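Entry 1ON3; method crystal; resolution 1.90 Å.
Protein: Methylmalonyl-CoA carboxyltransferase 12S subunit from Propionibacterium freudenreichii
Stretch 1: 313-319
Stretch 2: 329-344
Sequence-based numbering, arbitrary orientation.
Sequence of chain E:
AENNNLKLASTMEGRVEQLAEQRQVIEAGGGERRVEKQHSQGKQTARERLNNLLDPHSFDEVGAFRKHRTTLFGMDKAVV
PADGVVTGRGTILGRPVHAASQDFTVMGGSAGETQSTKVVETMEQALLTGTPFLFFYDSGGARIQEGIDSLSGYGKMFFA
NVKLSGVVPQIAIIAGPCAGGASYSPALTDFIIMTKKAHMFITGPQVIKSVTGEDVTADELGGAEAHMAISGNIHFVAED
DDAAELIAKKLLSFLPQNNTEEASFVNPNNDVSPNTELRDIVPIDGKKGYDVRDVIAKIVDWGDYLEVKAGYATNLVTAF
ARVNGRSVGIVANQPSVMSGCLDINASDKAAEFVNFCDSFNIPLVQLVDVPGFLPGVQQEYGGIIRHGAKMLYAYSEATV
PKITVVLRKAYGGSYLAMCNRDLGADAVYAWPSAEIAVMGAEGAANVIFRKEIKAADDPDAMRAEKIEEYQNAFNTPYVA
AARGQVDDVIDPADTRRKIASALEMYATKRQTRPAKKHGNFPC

Stretch 1, residues 313-319: ATNLVTA
Stretch 2 (329-344) GIVANQPSVMSGCLDI

Two antiparallel strands, 316-319 and 329-333, form the regular half of this contact; their directions differ by 167° and their axes approach to 4.7 Å. The register pairs Leu316 with Asn333, Val317 with Ala332, Thr318 with Val331 and Ala319 with Ile330. Val317 and Ala332 form a hydrogen-bonded pair, Val317 N to Ala332 O at 2.8 Å and Ala332 N to Val317 O at 2.9 Å. Ala319 and Ile330 repeat it, Ala319 N to Ile330 O at 3.0 Å and Ile330 N to Ala319 O at 2.8 Å. The alternate pairs are narrower, with CA atoms 4.6 to 4.7 Å apart, and there CA-H...O contacts fill in, the shortest from Thr318 CA to Ile330 O at 3.2 Å. One further rung, Gln334 N to Asn315 O at 2.9 Å, carries the ladder beyond the strands.

Extended backbone (Leu316 -141/132, Val331 -123/118) sends side chains to alternate faces. Leu316, Thr318, Val331 and Asn333 share one. Leu316 has chi1 t and an unusual chi2 of 125°, between wells, and its end comes nearer the partner: Leu316 CD1 lies 4.1 Å from Val331 CG1 (chi1 t) and 3.5 Å from Leu342 CD2. Leu342 (chi1 m, chi2 t) starts away from stretch 1, yet its end returns to complete this apolar patch. Thr318, chi1 p, satisfies OG1 elsewhere in the structure. Val317 (t), Ala319, Ile330 (m, t) and Ala332 occupy the other face, where small alanines alternate across the strands with branched residues. All these paired residues are buried, as is Asn315, and the two stretches together bury 726 Å².

Before its strand, stretch 1 makes a type I turn from Ala313 to Leu316, closed by Leu316 N to Ala313 O at 3.1 Å. This places Asn315 (-79/-7), which has the largest area covered by the other stretch. With chi1 p at 43° and chi2 at -45°, its amide acts as a two-ended connector. Asn315 ND2 donates to Cys341 O at 2.8 Å, almost linearly, and to Asp343 OD1 at 3.0 Å; Asn315 OD1 accepts a hydrogen bond from water 3 at 2.8 Å, and that water also donates to Asp343 OD2 at 2.7 Å. Asp343, chi1 p, brings its carboxylate inward and also caps the helix that follows.

After its strand, stretch 2 makes a type I turn from Gln334 to Val337, with Val337 N to Gln334 O at 3.0 Å; Gly340 N to Val337 O at 2.9 Å and Cys341 N to Met338 O at 3.0 Å hold the loop that follows. Val337 (t) points toward stretch 1, Val337 CG1 3.6 Å from Thr314 OG1. Met338 (m, t, m) has a left-handed backbone, 53/37, and lays Met338 CE 3.3 Å from Asn315 CG. Gly340 at 77/9 suits glycine: a CB would jam against the preceding carbonyl and crowd Pro335 CA.

Gln334, chi1 t, chi2 p and chi3 -73°, starts toward stretch 1, with Gln334 CB 3.3 Å from Thr314 O, then leads away. Water 1 links Thr314 O (2.9 Å) to Gln334 NE2 (3.3 Å). Water 2 accepts from Asn333 ND2 (chi1 m at -48°, chi2 107°) at 2.9 Å and lies 2.8 Å from Asn315 O and 2.7 Å from Gly340 O, tying loop to strand end.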

# COMPACT_ATOMS: atom_id res chain seq x y z
N ALA E 313 35.17 -17.24 17.71
CA ALA E 313 35.69 -15.89 17.48
C ALA E 313 35.52 -15.04 18.73
O ALA E 313 34.81 -14.02 18.72
CB ALA E 313 34.96 -15.24 16.30
N THR E 314 36.20 -15.47 19.79
CA THR E 314 36.11 -14.82 21.09
C THR E 314 36.74 -13.43 21.16
O THR E 314 36.77 -12.82 22.22
CB THR E 314 36.72 -15.72 22.19
OG1 THR E 314 38.09 -16.00 21.87
CG2 THR E 314 35.94 -17.03 22.28
N ASN E 315 37.26 -12.96 20.03
CA ASN E 315 37.83 -11.62 19.94
C ASN E 315 36.68 -10.62 19.83
O ASN E 315 36.88 -9.41 19.85
CB ASN E 315 38.78 -11.48 18.73
CG ASN E 315 38.23 -12.12 17.46
OD1 ASN E 315 37.71 -13.24 17.48
ND2 ASN E 315 38.36 -11.42 16.34
N LEU E 316 35.47 -11.15 19.68
CA LEU E 316 34.26 -10.33 19.60
C LEU E 316 33.13 -10.99 20.36
O LEU E 316 32.86 -12.18 20.19
CB LEU E 316 33.82 -10.11 18.15
CG LEU E 316 32.59 -9.18 18.14
CD1 LEU E 316 32.85 -8.00 17.25
CD2 LEU E 316 31.34 -9.95 17.72
N VAL E 317 32.45 -10.22 21.19
CA VAL E 317 31.34 -10.74 21.99
C VAL E 317 29.99 -10.30 21.42
O VAL E 317 29.83 -9.16 21.03
CB VAL E 317 31.43 -10.22 23.45
CG1 VAL E 317 30.17 -10.55 24.22
CG2 VAL E 317 32.65 -10.82 24.16
N THR E 318 29.03 -11.23 21.36
CA THR E 318 27.67 -10.93 20.91
C THR E 318 26.81 -11.56 22.00
O THR E 318 26.95 -12.75 22.30
CB THR E 318 27.31 -11.58 19.54
OG1 THR E 318 27.67 -12.98 19.55
CG2 THR E 318 28.02 -10.85 18.40
N ALA E 319 25.93 -10.76 22.61
CA ALA E 319 25.10 -11.28 23.68
C ALA E 319 23.75 -10.58 23.81
O ALA E 319 23.63 -9.40 23.54
CB ALA E 319 25.85 -11.17 25.02
N GLY E 329 20.62 -6.35 21.94
CA GLY E 329 21.70 -7.19 21.48
C GLY E 329 22.98 -6.38 21.63
O GLY E 329 23.07 -5.25 21.13
N ILE E 330 23.98 -6.93 22.31
CA ILE E 330 25.23 -6.22 22.53
C ILE E 330 26.34 -6.82 21.67
O ILE E 330 26.49 -8.03 21.63
CB ILE E 330 25.65 -6.28 24.02
CG1 ILE E 330 24.59 -5.56 24.87
CG2 ILE E 330 27.03 -5.66 24.22
CD1 ILE E 330 24.82 -5.62 26.34
N VAL E 331 27.08 -5.95 20.98
CA VAL E 331 28.20 -6.34 20.12
C VAL E 331 29.38 -5.56 20.68
O VAL E 331 29.38 -4.33 20.68
CB VAL E 331 27.93 -5.92 18.65
CG1 VAL E 331 29.06 -6.40 17.74
CG2 VAL E 331 26.59 -6.51 18.19
N ALA E 332 30.39 -6.29 21.16
CA ALA E 332 31.52 -5.65 21.81
C ALA E 332 32.86 -6.30 21.48
O ALA E 332 32.98 -7.53 21.44
CB ALA E 332 31.28 -5.68 23.32
N ASN E 333 33.89 -5.49 21.25
CA ASN E 333 35.21 -6.05 20.97
C ASN E 333 35.81 -6.57 22.27
O ASN E 333 35.53 -6.04 23.35
CB ASN E 333 36.11 -5.00 20.35
CG ASN E 333 35.44 -4.25 19.21
OD1 ASN E 333 35.06 -3.08 19.36
ND2 ASN E 333 35.28 -4.92 18.08
N GLN E 334 36.64 -7.61 22.17
CA GLN E 334 37.26 -8.23 23.34
C GLN E 334 38.79 -8.00 23.33
O GLN E 334 39.54 -8.81 22.80
CB GLN E 334 36.95 -9.74 23.33
CG GLN E 334 37.47 -10.52 24.54
CD GLN E 334 36.86 -10.05 25.84
OE1 GLN E 334 37.20 -8.98 26.34
NE2 GLN E 334 35.95 -10.85 26.39
N PRO E 335 39.26 -6.89 23.94
CA PRO E 335 40.69 -6.56 23.98
C PRO E 335 41.61 -7.66 24.51
O PRO E 335 42.79 -7.71 24.15
CB PRO E 335 40.73 -5.29 24.84
CG PRO E 335 39.41 -4.66 24.54
CD PRO E 335 38.49 -5.86 24.65
N SER E 336 41.07 -8.53 25.35
CA SER E 336 41.85 -9.62 25.92
C SER E 336 42.11 -10.78 24.97
O SER E 336 42.80 -11.73 25.34
CB SER E 336 41.16 -10.12 27.19
OG SER E 336 39.78 -10.32 26.96
N VAL E 337 41.57 -10.73 23.75
CA VAL E 337 41.78 -11.79 22.77
C VAL E 337 42.19 -11.18 21.43
O VAL E 337 41.43 -10.43 20.82
CB VAL E 337 40.51 -12.65 22.55
CG1 VAL E 337 40.76 -13.69 21.48
CG2 VAL E 337 40.09 -13.32 23.85
N MET E 338 43.41 -11.48 20.99
CA MET E 338 43.94 -10.96 19.74
C MET E 338 43.85 -9.44 19.67
O MET E 338 43.59 -8.88 18.61
CB MET E 338 43.18 -11.57 18.56
CG MET E 338 43.43 -13.05 18.35
SD MET E 338 42.53 -13.66 16.90
CE MET E 338 40.98 -14.01 17.66
N SER E 339 44.09 -8.78 20.81
CA SER E 339 44.05 -7.32 20.92
C SER E 339 42.71 -6.71 20.53
O SER E 339 42.60 -5.50 20.28
CB SER E 339 45.15 -6.69 20.06
OG SER E 339 46.44 -7.11 20.49
N GLY E 340 41.67 -7.53 20.50
CA GLY E 340 40.37 -7.00 20.13
C GLY E 340 40.22 -6.78 18.63
O GLY E 340 39.24 -6.18 18.18
N CYS E 341 41.20 -7.25 17.85
CA CYS E 341 41.13 -7.11 16.40
C CYS E 341 39.91 -7.83 15.83
O CYS E 341 39.49 -8.86 16.36
CB CYS E 341 42.35 -7.73 15.73
SG CYS E 341 43.89 -6.80 15.89
N LEU E 342 39.32 -7.26 14.78
CA LEU E 342 38.20 -7.92 14.11
C LEU E 342 38.89 -8.79 13.06
O LEU E 342 39.98 -8.44 12.59
CB LEU E 342 37.28 -6.90 13.41
CG LEU E 342 36.31 -6.16 14.34
CD1 LEU E 342 35.60 -5.04 13.58
CD2 LEU E 342 35.30 -7.15 14.90
N ASP E 343 38.31 -9.94 12.73
CA ASP E 343 38.88 -10.82 11.72
C ASP E 343 37.73 -11.43 10.91
O ASP E 343 36.57 -11.06 11.10
CB ASP E 343 39.77 -11.92 12.36
CG ASP E 343 38.99 -12.93 13.20
OD1 ASP E 343 37.86 -12.64 13.66
OD2 ASP E 343 39.53 -14.04 13.42
N ILE E 344 38.05 -12.33 9.99
CA ILE E 344 37.01 -12.97 9.17
C ILE E 344 35.91 -13.61 10.01
O ILE E 344 34.72 -13.35 9.80
CB ILE E 344 37.64 -14.06 8.25
CG1 ILE E 344 38.52 -13.39 7.20
CG2 ILE E 344 36.54 -14.89 7.59
CD1 ILE E 344 39.41 -14.38 6.39
O HOH W 1 35.46 -13.60 24.71
O HOH W 2 36.82 -7.35 17.94
O HOH W 3 38.56 -15.19 15.68